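Long-range contacts in ribonuclease mar1, putative (Trypanosoma cruzi, PDB 1YZV), which is of unproven function but belongs to the isochorismatase superfamily, is putatively a ribonuclease, and forms an assembly of four chains: residues 45-49 against 113-117; 36-42 against 143-148; 124-129 against 159-163; 137-143 against 167-173. All blocks are in the same frame, centred on the assembly; numbering follows the deposited sequence.

Contact 1 (45-49 against 113-117); sequences VANRF and VVLWG
One turn of helix 39-56 packs over strand 110-118 near the centre of the chain. Segment 45-49 is regular alpha-helix, with F49 N bonded to V45 O at 3.0 Å. Segment 113-117 is extended. The two short axes come within 9.8 Å and run at 150°, so they are roughly antiparallel. In CA register A46 faces W116 at 8.0 Å and F49 faces V114 at 9.0 Å. V114 and W116 point toward the helix, and L115 between them points away. W116 is the main bump, and V45, A46 and F49 form the hollow that takes it. Its chi1 of 75° (p) and chi2 of 97° lay the indole against the helix. V45 (chi1 t) sets CG1 over one face of the five-membered ring, a CH-pi contact of 4.0 Å from CG1 to the ring centroid. A46 lets the indole come close: A46 CA is 3.6 Å from W116 NE1. F49 (chi1 m) turns its edge to the W116 face, edge-to-face; the F49 centroid is 4.8 Å from that of the W116 six-membered ring, with planes at 60°. V114 CG1 then covers one F49 face, 3.9 Å from its ring centroid. W116 NE1 has no polar partner in the model. F49 also meets F23 on strand 20-26. This is aromatic and aliphatic helix-on-sheet packing, as in the alpha/beta fold of the isochorismatase family.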
loop_
_atom_site.group_PDB
_atom_site.type_symbol
_atom_site.label_atom_id
_atom_site.label_comp_id
_atom_site.label_asym_id
_atom_site.label_seq_id
_atom_site.Cartn_x
_atom_site.Cartn_y
_atom_site.Cartn_z
ATOM N N VAL A 45 -19.852 -9.402 -12.348
ATOM C CA VAL A 45 -18.833 -8.682 -13.089
ATOM C C VAL A 45 -18.643 -9.294 -14.495
ATOM O O VAL A 45 -18.489 -8.562 -15.491
ATOM C CB VAL A 45 -17.479 -8.574 -12.315
ATOM C CG1 VAL A 45 -16.365 -8.087 -13.201
ATOM C CG2 VAL A 45 -17.620 -7.658 -11.137
ATOM N N ALA A 46 -18.696 -10.618 -14.591
ATOM C CA ALA A 46 -18.619 -11.294 -15.894
ATOM C C ALA A 46 -19.752 -10.846 -16.843
ATOM O O ALA A 46 -19.513 -10.537 -18.027
ATOM C CB ALA A 46 -18.617 -12.814 -15.725
ATOM N N ASN A 47 -20.952 -10.742 -16.284
ATOM C CA ASN A 47 -22.126 -10.244 -16.987
ATOM C C ASN A 47 -22.101 -8.763 -17.358
ATOM O O ASN A 47 -22.482 -8.369 -18.463
ATOM C CB ASN A 47 -23.383 -10.574 -16.192
ATOM C CG ASN A 47 -23.773 -12.033 -16.306
ATOM O OD1 ASN A 47 -23.468 -12.680 -17.312
ATOM N ND2 ASN A 47 -24.358 -12.593 -15.228
ATOM N N ARG A 48 -21.539 -7.955 -16.470
ATOM C CA ARG A 48 -21.364 -6.550 -16.745
ATOM C C ARG A 48 -20.420 -6.333 -17.925
ATOM O O ARG A 48 -20.681 -5.518 -18.836
ATOM C CB ARG A 48 -20.818 -5.869 -15.478
ATOM C CG ARG A 48 -20.361 -4.467 -15.693
ATOM C CD ARG A 48 -20.102 -3.779 -14.370
ATOM N NE ARG A 48 -21.336 -3.387 -13.706
ATOM C CZ ARG A 48 -21.378 -2.718 -12.554
ATOM N NH1 ARG A 48 -20.236 -2.384 -11.921
ATOM N NH2 ARG A 48 -22.547 -2.286 -12.094
ATOM N N PHE A 49 -19.276 -7.006 -17.882
ATOM C CA PHE A 49 -18.308 -6.906 -18.997
ATOM C C PHE A 49 -18.790 -7.563 -20.287
ATOM O O PHE A 49 -18.460 -7.099 -21.387
ATOM C CB PHE A 49 -16.954 -7.477 -18.590
ATOM C CG PHE A 49 -16.247 -6.680 -17.486
ATOM C CD1 PHE A 49 -16.240 -5.308 -17.494
ATOM C CD2 PHE A 49 -15.418 -7.334 -16.582
ATOM C CE1 PHE A 49 -15.521 -4.581 -16.522
ATOM C CE2 PHE A 49 -14.711 -6.638 -15.610
ATOM C CZ PHE A 49 -14.759 -5.259 -15.582
ATOM N N VAL A 113 -5.919 -5.392 -21.338
ATOM C CA VAL A 113 -6.718 -6.543 -20.919
ATOM C C VAL A 113 -7.338 -6.181 -19.597
ATOM O O VAL A 113 -6.652 -5.613 -18.713
ATOM C CB VAL A 113 -5.807 -7.788 -20.783
ATOM C CG1 VAL A 113 -6.530 -8.928 -20.040
ATOM C CG2 VAL A 113 -5.242 -8.240 -22.238
ATOM N N VAL A 114 -8.640 -6.390 -19.520
ATOM C CA VAL A 114 -9.395 -6.317 -18.299
ATOM C C VAL A 114 -9.541 -7.753 -17.805
ATOM O O VAL A 114 -10.129 -8.611 -18.489
ATOM C CB VAL A 114 -10.773 -5.672 -18.537
ATOM C CG1 VAL A 114 -11.662 -5.783 -17.313
ATOM C CG2 VAL A 114 -10.591 -4.211 -18.955
ATOM N N LEU A 115 -9.035 -8.005 -16.602
ATOM C CA LEU A 115 -8.866 -9.373 -16.071
ATOM C C LEU A 115 -9.602 -9.553 -14.744
ATOM O O LEU A 115 -9.468 -8.733 -13.827
ATOM C CB LEU A 115 -7.382 -9.676 -15.873
ATOM C CG LEU A 115 -6.909 -10.969 -15.156
ATOM C CD1 LEU A 115 -7.386 -12.241 -15.921
ATOM C CD2 LEU A 115 -5.350 -10.953 -15.036
ATOM N N TRP A 116 -10.332 -10.656 -14.626
ATOM C CA TRP A 116 -11.016 -10.996 -13.371
ATOM C C TRP A 116 -11.349 -12.488 -13.316
ATOM O O TRP A 116 -11.199 -13.181 -14.304
ATOM C CB TRP A 116 -12.305 -10.148 -13.187
ATOM C CG TRP A 116 -13.431 -10.553 -14.037
ATOM C CD1 TRP A 116 -14.471 -11.370 -13.648
ATOM C CD2 TRP A 116 -13.517 -10.475 -15.477
ATOM N NE1 TRP A 116 -15.229 -11.729 -14.728
ATOM C CE2 TRP A 116 -14.719 -11.147 -15.854
ATOM C CE3 TRP A 116 -12.826 -9.747 -16.457
ATOM C CZ2 TRP A 116 -15.148 -11.245 -17.199
ATOM C CZ3 TRP A 116 -13.266 -9.836 -17.788
ATOM C CH2 TRP A 116 -14.421 -10.582 -18.142
ATOM N N GLY A 117 -11.665 -12.975 -12.124
ATOM C CA GLY A 117 -12.151 -14.335 -11.952
ATOM C C GLY A 117 -11.499 -15.066 -10.800
ATOM O O GLY A 117 -11.245 -14.462 -9.718
#

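Contact 2 (36-42 against 143-148); sequences IANSANC and DGCGSQ
A type I beta turn runs from I36 to S39, with S39 N bonded to I36 O at 3.0 Å. The CA atoms of I36 and Q148 are 4.6 Å apart. The I36 side chain (chi1 m, chi2 -105°) lies along segment 143-148, with CG2 3.7 Å from G146 CA and CD1 3.3 Å from S147 C. An ideal CB on G146 would clash with I36 CG2 and N38 OD1. Water 1 links A37 N (2.8 Å) to S147 O (2.6 Å). N38 (chi1 p, chi2 -39°) holds the N-cap position of helix 39-56, but its side chain makes no capping bond. Its amide crosses: N38 ND2 bonds C145 O at 2.7 Å, and water 3 joins N38 OD1 to S147 N at 3.0 and 3.1 Å. The start of this helix sits beside the C-terminal end of parallel strand 137-146, where the chain turns at D143 and G144 and continues as a weakly bonded strand, about 145-146. In parallel alpha/beta folds this edge of the sheet commonly holds the active site. N41 (chi1 m) packs CB 3.4 Å from D143 O. Water 2 links N41 ND2 (also bonded to I202 O), N38 ND2 and D143 O at 2.9, 3.0 and 2.9 Å. C42 (chi1 m) has its CA 3.8 Å from that of G144. Its SG is 3.2 Å from G144 O and 3.6 Å from C145 C.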
loop_
_atom_site.group_PDB
_atom_site.type_symbol
_atom_site.label_atom_id
_atom_site.label_comp_id
_atom_site.label_asym_id
_atom_site.label_seq_id
_atom_site.Cartn_x
_atom_site.Cartn_y
_atom_site.Cartn_z
ATOM N N ILE A 36 -15.850 -20.059 -3.142
ATOM C CA ILE A 36 -15.310 -18.688 -3.187
ATOM C C ILE A 36 -16.423 -17.790 -2.643
ATOM O O ILE A 36 -17.498 -17.736 -3.221
ATOM C CB ILE A 36 -14.990 -18.315 -4.623
ATOM C CG1 ILE A 36 -14.013 -19.314 -5.216
ATOM C CG2 ILE A 36 -14.511 -16.807 -4.761
ATOM C CD1 ILE A 36 -12.695 -18.863 -5.356
ATOM N N ALA A 37 -16.206 -17.175 -1.478
ATOM C CA ALA A 37 -17.250 -16.428 -0.797
ATOM C C ALA A 37 -18.006 -15.415 -1.675
ATOM O O ALA A 37 -19.229 -15.219 -1.529
ATOM C CB ALA A 37 -16.661 -15.719 0.437
ATOM N N ASN A 38 -17.289 -14.645 -2.476
ATOM C CA ASN A 38 -17.948 -13.606 -3.296
ATOM C C ASN A 38 -18.209 -14.070 -4.753
ATOM O O ASN A 38 -18.259 -13.243 -5.674
ATOM C CB ASN A 38 -17.110 -12.339 -3.309
ATOM C CG ASN A 38 -15.775 -12.566 -3.995
ATOM O OD1 ASN A 38 -15.200 -13.626 -3.808
ATOM N ND2 ASN A 38 -15.220 -11.529 -4.678
ATOM N N SER A 39 -18.309 -15.385 -4.968
ATOM C CA SER A 39 -18.543 -15.922 -6.324
ATOM C C SER A 39 -19.660 -15.203 -7.062
ATOM O O SER A 39 -19.588 -15.023 -8.312
ATOM C CB SER A 39 -18.780 -17.435 -6.301
ATOM O OG SER A 39 -19.939 -17.796 -5.613
ATOM N N ALA A 40 -20.730 -14.839 -6.337
ATOM C CA ALA A 40 -21.867 -14.187 -6.966
ATOM C C ALA A 40 -21.483 -12.813 -7.611
ATOM O O ALA A 40 -21.954 -12.499 -8.707
ATOM C CB ALA A 40 -23.029 -14.027 -5.968
ATOM N N ASN A 41 -20.566 -12.060 -6.988
ATOM C CA ASN A 41 -20.067 -10.823 -7.582
ATOM C C ASN A 41 -19.201 -11.060 -8.814
ATOM O O ASN A 41 -19.180 -10.245 -9.713
ATOM C CB ASN A 41 -19.272 -9.993 -6.545
ATOM C CG ASN A 41 -20.170 -9.180 -5.625
ATOM O OD1 ASN A 41 -21.404 -9.171 -5.783
ATOM N ND2 ASN A 41 -19.546 -8.434 -4.672
ATOM N N CYS A 42 -18.491 -12.189 -8.851
ATOM C CA CYS A 42 -17.594 -12.502 -9.938
ATOM C C CYS A 42 -18.413 -12.858 -11.188
ATOM O O CYS A 42 -18.129 -12.373 -12.279
ATOM C CB CYS A 42 -16.636 -13.639 -9.520
ATOM S SG CYS A 42 -15.597 -13.162 -8.135
ATOM N N ASP A 143 -13.485 -6.426 -7.798
ATOM C CA ASP A 143 -14.862 -6.796 -7.418
ATOM C C ASP A 143 -15.389 -8.035 -8.136
ATOM O O ASP A 143 -16.353 -8.635 -7.659
ATOM C CB ASP A 143 -15.884 -5.608 -7.558
ATOM C CG ASP A 143 -15.960 -4.988 -8.987
ATOM O OD1 ASP A 143 -14.906 -4.831 -9.628
ATOM O OD2 ASP A 143 -17.076 -4.546 -9.420
ATOM N N GLY A 144 -14.663 -8.492 -9.162
ATOM C CA GLY A 144 -14.951 -9.735 -9.896
ATOM C C GLY A 144 -13.890 -10.827 -9.691
ATOM O O GLY A 144 -13.803 -11.780 -10.464
ATOM N N CYS A 145 -13.027 -10.626 -8.697
ATOM C CA CYS A 145 -11.997 -11.601 -8.285
ATOM C C CYS A 145 -12.285 -12.215 -6.935
ATOM O O CYS A 145 -12.856 -11.571 -6.049
ATOM C CB CYS A 145 -10.589 -10.954 -8.255
ATOM S SG CYS A 145 -9.976 -10.450 -9.822
ATOM N N GLY A 146 -11.863 -13.471 -6.771
ATOM C CA GLY A 146 -12.033 -14.153 -5.526
ATOM C C GLY A 146 -11.130 -15.341 -5.382
ATOM O O GLY A 146 -10.675 -15.917 -6.415
ATOM N N SER A 147 -10.934 -15.748 -4.120
ATOM C CA SER A 147 -10.176 -16.961 -3.790
ATOM C C SER A 147 -10.965 -17.767 -2.776
ATOM O O SER A 147 -11.929 -17.262 -2.180
ATOM C CB SER A 147 -8.782 -16.647 -3.195
ATOM O OG SER A 147 -7.975 -15.901 -4.076
ATOM N N GLN A 148 -10.537 -19.005 -2.529
ATOM C CA GLN A 148 -11.231 -19.804 -1.506
ATOM C C GLN A 148 -10.974 -19.251 -0.093
ATOM O O GLN A 148 -11.813 -19.388 0.805
ATOM C CB GLN A 148 -10.867 -21.288 -1.630
ATOM C CG GLN A 148 -11.436 -21.917 -2.916
ATOM C CD GLN A 148 -11.137 -23.389 -3.058
ATOM O OE1 GLN A 148 -10.325 -23.783 -3.899
ATOM N NE2 GLN A 148 -11.553 -24.147 -2.072
HETATM O O HOH W 1 -13.694 -16.906 -0.292
HETATM O O HOH W 2 -16.709 -8.958 -4.799
HETATM O O HOH W 3 -12.646 -13.999 -2.261
#

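Contact 3 (124-129 against 159-163); sequences ILQTAA and LMQSW
Two helices, 120-133 and 150-161, pack side by side on one face of the parallel alpha/beta sheet. Segment 124-129 is regular helix, with A128 N bonded to I124 O at 3.0 Å. Residues 159-161 are helical, and W163 lies two residues on. L125 and M160 are nearest in CA register, at 7.3 Å. L125 (chi1 t, chi2 p) sends CD1 between M160 and W163, 3.7 Å from both M160 CG and W163 CH2. M160 (m, t, m) reaches along the other helix: its SD is 4.0 Å from A128 CB, and its CE is 4.1 Å from I124 CG2. W163 (chi1 m, chi2 -29°) brings the edge of its indole to A128 CB, 4.0 Å from CZ3. The small side chains of A128 and A129 leave room for it. R11 of the second subunit makes a cation-pi contact with W163. S162 (chi1 p) bends back on its own chain, with a very short bond of 2.4 Å from S162 OG to L159 O.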
loop_
_atom_site.group_PDB
_atom_site.type_symbol
_atom_site.label_atom_id
_atom_site.label_comp_id
_atom_site.label_asym_id
_atom_site.label_seq_id
_atom_site.Cartn_x
_atom_site.Cartn_y
_atom_site.Cartn_z
ATOM N N ILE A 124 -5.465 -15.738 -11.765
ATOM C CA ILE A 124 -5.477 -14.334 -12.037
ATOM C C ILE A 124 -4.077 -13.716 -11.894
ATOM O O ILE A 124 -3.629 -12.976 -12.764
ATOM C CB ILE A 124 -6.433 -13.567 -11.098
ATOM C CG1 ILE A 124 -7.830 -14.139 -11.193
ATOM C CG2 ILE A 124 -6.337 -12.038 -11.324
ATOM C CD1 ILE A 124 -8.544 -13.661 -12.294
ATOM N N LEU A 125 -3.457 -13.920 -10.746
ATOM C CA LEU A 125 -2.111 -13.475 -10.512
ATOM C C LEU A 125 -1.142 -13.863 -11.636
ATOM O O LEU A 125 -0.345 -13.027 -12.082
ATOM C CB LEU A 125 -1.592 -14.055 -9.198
ATOM C CG LEU A 125 -0.184 -13.621 -8.779
ATOM C CD1 LEU A 125 -0.125 -12.132 -8.585
ATOM C CD2 LEU A 125 0.309 -14.364 -7.523
ATOM N N GLN A 126 -1.070 -15.157 -11.939
ATOM C CA GLN A 126 -0.163 -15.641 -12.960
ATOM C C GLN A 126 -0.465 -15.125 -14.388
ATOM O O GLN A 126 0.444 -14.916 -15.175
ATOM C CB GLN A 126 -0.037 -17.185 -12.939
ATOM C CG GLN A 126 0.448 -17.669 -11.577
ATOM C CD GLN A 126 0.876 -19.085 -11.530
ATOM O OE1 GLN A 126 1.332 -19.657 -12.540
ATOM N NE2 GLN A 126 0.750 -19.686 -10.343
ATOM N N THR A 127 -1.730 -14.912 -14.699
ATOM C CA THR A 127 -2.129 -14.300 -15.974
ATOM C C THR A 127 -1.643 -12.855 -16.063
ATOM O O THR A 127 -1.131 -12.432 -17.090
ATOM C CB THR A 127 -3.672 -14.403 -16.179
ATOM O OG1 THR A 127 -4.094 -15.779 -16.139
ATOM C CG2 THR A 127 -4.112 -13.778 -17.496
ATOM N N ALA A 128 -1.817 -12.084 -14.990
ATOM C CA ALA A 128 -1.339 -10.705 -14.948
ATOM C C ALA A 128 0.164 -10.670 -15.203
ATOM O O ALA A 128 0.629 -9.855 -15.993
ATOM C CB ALA A 128 -1.651 -10.031 -13.605
ATOM N N ALA A 129 0.903 -11.525 -14.511
ATOM C CA ALA A 129 2.331 -11.576 -14.675
ATOM C C ALA A 129 2.710 -11.893 -16.113
ATOM O O ALA A 129 3.633 -11.285 -16.659
ATOM C CB ALA A 129 2.954 -12.606 -13.705
ATOM N N LEU A 159 -0.208 -7.613 -3.877
ATOM C CA LEU A 159 0.975 -7.867 -4.717
ATOM C C LEU A 159 0.833 -7.176 -6.094
ATOM O O LEU A 159 1.695 -6.383 -6.509
ATOM C CB LEU A 159 1.185 -9.370 -4.869
ATOM C CG LEU A 159 2.340 -9.886 -5.739
ATOM C CD1 LEU A 159 3.597 -9.067 -5.510
ATOM C CD2 LEU A 159 2.528 -11.358 -5.337
ATOM N N MET A 160 -0.318 -7.371 -6.728
ATOM C CA MET A 160 -0.609 -6.751 -7.995
ATOM C C MET A 160 -0.669 -5.225 -7.946
ATOM O O MET A 160 -0.177 -4.587 -8.865
ATOM C CB MET A 160 -1.868 -7.324 -8.596
ATOM C CG MET A 160 -1.680 -8.741 -8.962
ATOM S SD MET A 160 -3.005 -9.541 -9.855
ATOM C CE MET A 160 -4.183 -9.827 -8.570
ATOM N N GLN A 161 -1.103 -4.648 -6.819
ATOM C CA GLN A 161 -1.077 -3.202 -6.643
ATOM C C GLN A 161 0.362 -2.659 -6.611
ATOM O O GLN A 161 0.619 -1.527 -7.030
ATOM C CB GLN A 161 -1.852 -2.799 -5.392
ATOM C CG GLN A 161 -3.384 -3.020 -5.548
ATOM C CD GLN A 161 -4.149 -2.654 -4.295
ATOM O OE1 GLN A 161 -3.796 -3.132 -3.222
ATOM N NE2 GLN A 161 -5.272 -1.894 -4.433
ATOM N N SER A 162 1.316 -3.456 -6.159
ATOM C CA SER A 162 2.715 -3.037 -6.282
ATOM C C SER A 162 3.302 -3.076 -7.739
ATOM O O SER A 162 4.380 -2.537 -7.973
ATOM C CB SER A 162 3.580 -3.898 -5.405
ATOM O OG SER A 162 3.716 -5.124 -6.090
ATOM N N TRP A 163 2.570 -3.579 -8.736
ATOM C CA TRP A 163 3.092 -3.610 -10.120
ATOM C C TRP A 163 2.611 -2.467 -11.086
ATOM O O TRP A 163 2.782 -2.543 -12.349
ATOM C CB TRP A 163 2.750 -4.931 -10.761
ATOM C CG TRP A 163 3.168 -6.145 -10.047
ATOM C CD1 TRP A 163 4.235 -6.290 -9.228
ATOM C CD2 TRP A 163 2.729 -7.464 -10.362
ATOM N NE1 TRP A 163 4.364 -7.597 -8.846
ATOM C CE2 TRP A 163 3.540 -8.356 -9.635
ATOM C CE3 TRP A 163 1.722 -7.980 -11.188
ATOM C CZ2 TRP A 163 3.290 -9.710 -9.607
ATOM C CZ3 TRP A 163 1.527 -9.357 -11.203
ATOM C CH2 TRP A 163 2.345 -10.197 -10.459
#

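Contact 4 (137-143 against 167-173); sequences KVVIAVD and GCYISTS
The D143 carboxylate takes both S173 N (to D143 OD1, 2.8 Å) and S173 OG (to D143 OD2, 2.6 Å), at the start of helix 173-181 of the same chain. Both residues have chi1 p. Before this point the segments are parallel strands; the axes of the short strand segments approach to 4.6 Å, at 26°. V138 pairs with C168, V139 with Y169, I140 with I170 and A141 with S171. The bonds zigzag: V138 N to G167 O 2.9 Å, Y169 N to V138 O 3.0 Å, I140 N to Y169 O 2.8 Å, S171 N to I140 O 2.8 Å, and V142 N to S171 O 2.9 Å. V138, C168, I140 and I170 face helix 150-161 of the beta-alpha-beta crossover; V139, Y169, A141 and S171 share the other face. There V139 CG1 lies over one face of the Y169 ring; V139 CG2 comes nearest, 3.3 Å from Y169 CZ. Y169 OH bonds Q179. At G167 (phi/psi 98/14°) a CB would strike the preceding carbonyl. N-cap T172 OG1 bonds D152 of the third subunit. Mostly apolar side chains thus flank the backbone bonds, while the buried D143 carboxylate takes polar partners at S173 and H200.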
loop_
_atom_site.group_PDB
_atom_site.type_symbol
_atom_site.label_atom_id
_atom_site.label_comp_id
_atom_site.label_asym_id
_atom_site.label_seq_id
_atom_site.Cartn_x
_atom_site.Cartn_y
_atom_site.Cartn_z
ATOM N N LYS A 137 -0.901 -3.745 -21.033
ATOM C CA LYS A 137 -1.530 -3.115 -19.871
ATOM C C LYS A 137 -2.557 -4.091 -19.367
ATOM O O LYS A 137 -3.234 -4.762 -20.156
ATOM C CB LYS A 137 -2.222 -1.790 -20.281
ATOM C CG LYS A 137 -2.963 -1.065 -19.085
ATOM C CD LYS A 137 -3.605 0.259 -19.540
ATOM C CE LYS A 137 -2.579 1.418 -19.652
ATOM N NZ LYS A 137 -2.971 2.409 -20.731
ATOM N N VAL A 138 -2.590 -4.295 -18.066
ATOM C CA VAL A 138 -3.571 -5.215 -17.482
ATOM C C VAL A 138 -4.225 -4.596 -16.238
ATOM O O VAL A 138 -3.553 -4.004 -15.387
ATOM C CB VAL A 138 -2.984 -6.663 -17.258
ATOM C CG1 VAL A 138 -1.692 -6.656 -16.571
ATOM C CG2 VAL A 138 -3.974 -7.575 -16.525
ATOM N N VAL A 139 -5.558 -4.595 -16.221
ATOM C CA VAL A 139 -6.319 -3.990 -15.139
ATOM C C VAL A 139 -7.153 -5.060 -14.504
ATOM O O VAL A 139 -7.877 -5.793 -15.221
ATOM C CB VAL A 139 -7.207 -2.846 -15.671
ATOM C CG1 VAL A 139 -7.887 -2.086 -14.499
ATOM C CG2 VAL A 139 -6.344 -1.932 -16.455
ATOM N N ILE A 140 -6.915 -5.276 -13.220
ATOM C CA ILE A 140 -7.636 -6.273 -12.468
ATOM C C ILE A 140 -8.977 -5.617 -12.021
ATOM O O ILE A 140 -8.966 -4.577 -11.383
ATOM C CB ILE A 140 -6.825 -6.765 -11.242
ATOM C CG1 ILE A 140 -5.395 -7.152 -11.612
ATOM C CG2 ILE A 140 -7.534 -7.884 -10.512
ATOM C CD1 ILE A 140 -5.302 -8.229 -12.600
ATOM N N ALA A 141 -10.102 -6.300 -12.240
ATOM C CA ALA A 141 -11.379 -5.852 -11.658
ATOM C C ALA A 141 -11.560 -6.572 -10.346
ATOM O O ALA A 141 -12.082 -7.690 -10.315
ATOM C CB ALA A 141 -12.551 -6.151 -12.593
ATOM N N VAL A 142 -11.102 -5.963 -9.265
ATOM C CA VAL A 142 -11.070 -6.659 -7.978
ATOM C C VAL A 142 -12.423 -7.181 -7.498
ATOM O O VAL A 142 -12.501 -8.227 -6.807
ATOM C CB VAL A 142 -10.356 -5.779 -6.866
ATOM C CG1 VAL A 142 -11.102 -4.507 -6.526
ATOM C CG2 VAL A 142 -10.090 -6.598 -5.564
ATOM N N ASP A 143 -13.485 -6.426 -7.798
ATOM C CA ASP A 143 -14.862 -6.796 -7.418
ATOM C C ASP A 143 -15.389 -8.035 -8.136
ATOM O O ASP A 143 -16.353 -8.635 -7.659
ATOM C CB ASP A 143 -15.884 -5.608 -7.558
ATOM C CG ASP A 143 -15.960 -4.988 -8.987
ATOM O OD1 ASP A 143 -14.906 -4.831 -9.628
ATOM O OD2 ASP A 143 -17.076 -4.546 -9.420
ATOM N N GLY A 167 2.581 -1.323 -15.601
ATOM C CA GLY A 167 1.403 -1.513 -16.416
ATOM C C GLY A 167 0.328 -2.491 -15.944
ATOM O O GLY A 167 -0.595 -2.728 -16.681
ATOM N N CYS A 168 0.361 -2.921 -14.678
ATOM C CA CYS A 168 -0.711 -3.676 -14.079
ATOM C C CYS A 168 -1.231 -2.853 -12.916
ATOM O O CYS A 168 -0.464 -2.476 -12.046
ATOM C CB CYS A 168 -0.199 -4.992 -13.530
ATOM S SG CYS A 168 -1.389 -5.899 -12.524
ATOM N N TYR A 169 -2.513 -2.520 -12.938
ATOM C CA TYR A 169 -3.148 -1.973 -11.742
ATOM C C TYR A 169 -4.515 -2.550 -11.418
ATOM O O TYR A 169 -5.097 -3.345 -12.184
ATOM C CB TYR A 169 -3.267 -0.491 -11.869
ATOM C CG TYR A 169 -4.205 -0.073 -12.938
ATOM C CD1 TYR A 169 -3.727 0.188 -14.219
ATOM C CD2 TYR A 169 -5.516 0.387 -12.611
ATOM C CE1 TYR A 169 -4.583 0.651 -15.202
ATOM C CE2 TYR A 169 -6.381 0.853 -13.582
ATOM C CZ TYR A 169 -5.934 0.918 -14.909
ATOM O OH TYR A 169 -6.750 1.473 -15.907
ATOM N N ILE A 170 -4.974 -2.232 -10.223
ATOM C CA ILE A 170 -6.200 -2.831 -9.713
ATOM C C ILE A 170 -7.258 -1.757 -9.665
ATOM O O ILE A 170 -7.050 -0.666 -9.059
ATOM C CB ILE A 170 -6.009 -3.386 -8.282
ATOM C CG1 ILE A 170 -4.808 -4.310 -8.243
ATOM C CG2 ILE A 170 -7.304 -4.019 -7.782
ATOM C CD1 ILE A 170 -5.001 -5.466 -8.931
ATOM N N SER A 171 -8.404 -2.094 -10.224
ATOM C CA SER A 171 -9.543 -1.174 -10.288
ATOM C C SER A 171 -10.827 -1.956 -10.011
ATOM O O SER A 171 -10.785 -3.047 -9.418
ATOM C CB SER A 171 -9.557 -0.458 -11.659
ATOM O OG SER A 171 -10.426 0.661 -11.676
ATOM N N THR A 172 -11.966 -1.302 -10.200
ATOM C CA THR A 172 -13.280 -1.973 -10.057
ATOM C C THR A 172 -14.017 -1.894 -11.380
ATOM O O THR A 172 -13.801 -0.972 -12.146
ATOM C CB THR A 172 -14.140 -1.357 -8.927
ATOM O OG1 THR A 172 -14.314 0.034 -9.171
ATOM C CG2 THR A 172 -13.488 -1.565 -7.570
ATOM N N SER A 173 -15.007 -2.775 -11.578
ATOM C CA SER A 173 -15.742 -2.829 -12.854
ATOM C C SER A 173 -16.394 -1.495 -13.246
ATOM O O SER A 173 -16.328 -1.062 -14.418
ATOM C CB SER A 173 -16.762 -3.991 -12.829
ATOM O OG SER A 173 -17.783 -3.820 -11.809
#

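All four contacts are largely buried, but their depth differs. The centre of contact 1 is about 3 Å from the centre of the chain, that of contact 4 about 8 Å, and those of contacts 2 and 3 about 12 and 13 Å. Contacts 1 and 2 both use helix 39-56. Contacts 2 and 4 both use strand 137-146 and share D143. Contact 3 covers the opposite face of the sheet from contact 1. Contacts 1 and 3 join by apolar side chains. Contact 4 is mainly backbone pairing, and contact 2 relies partly on water and reaches exposed residues. R48 NH1 bonds S173 OG at 2.8 Å, tying contact 1 to contact 4. Other subunits touch contacts 3 and 4.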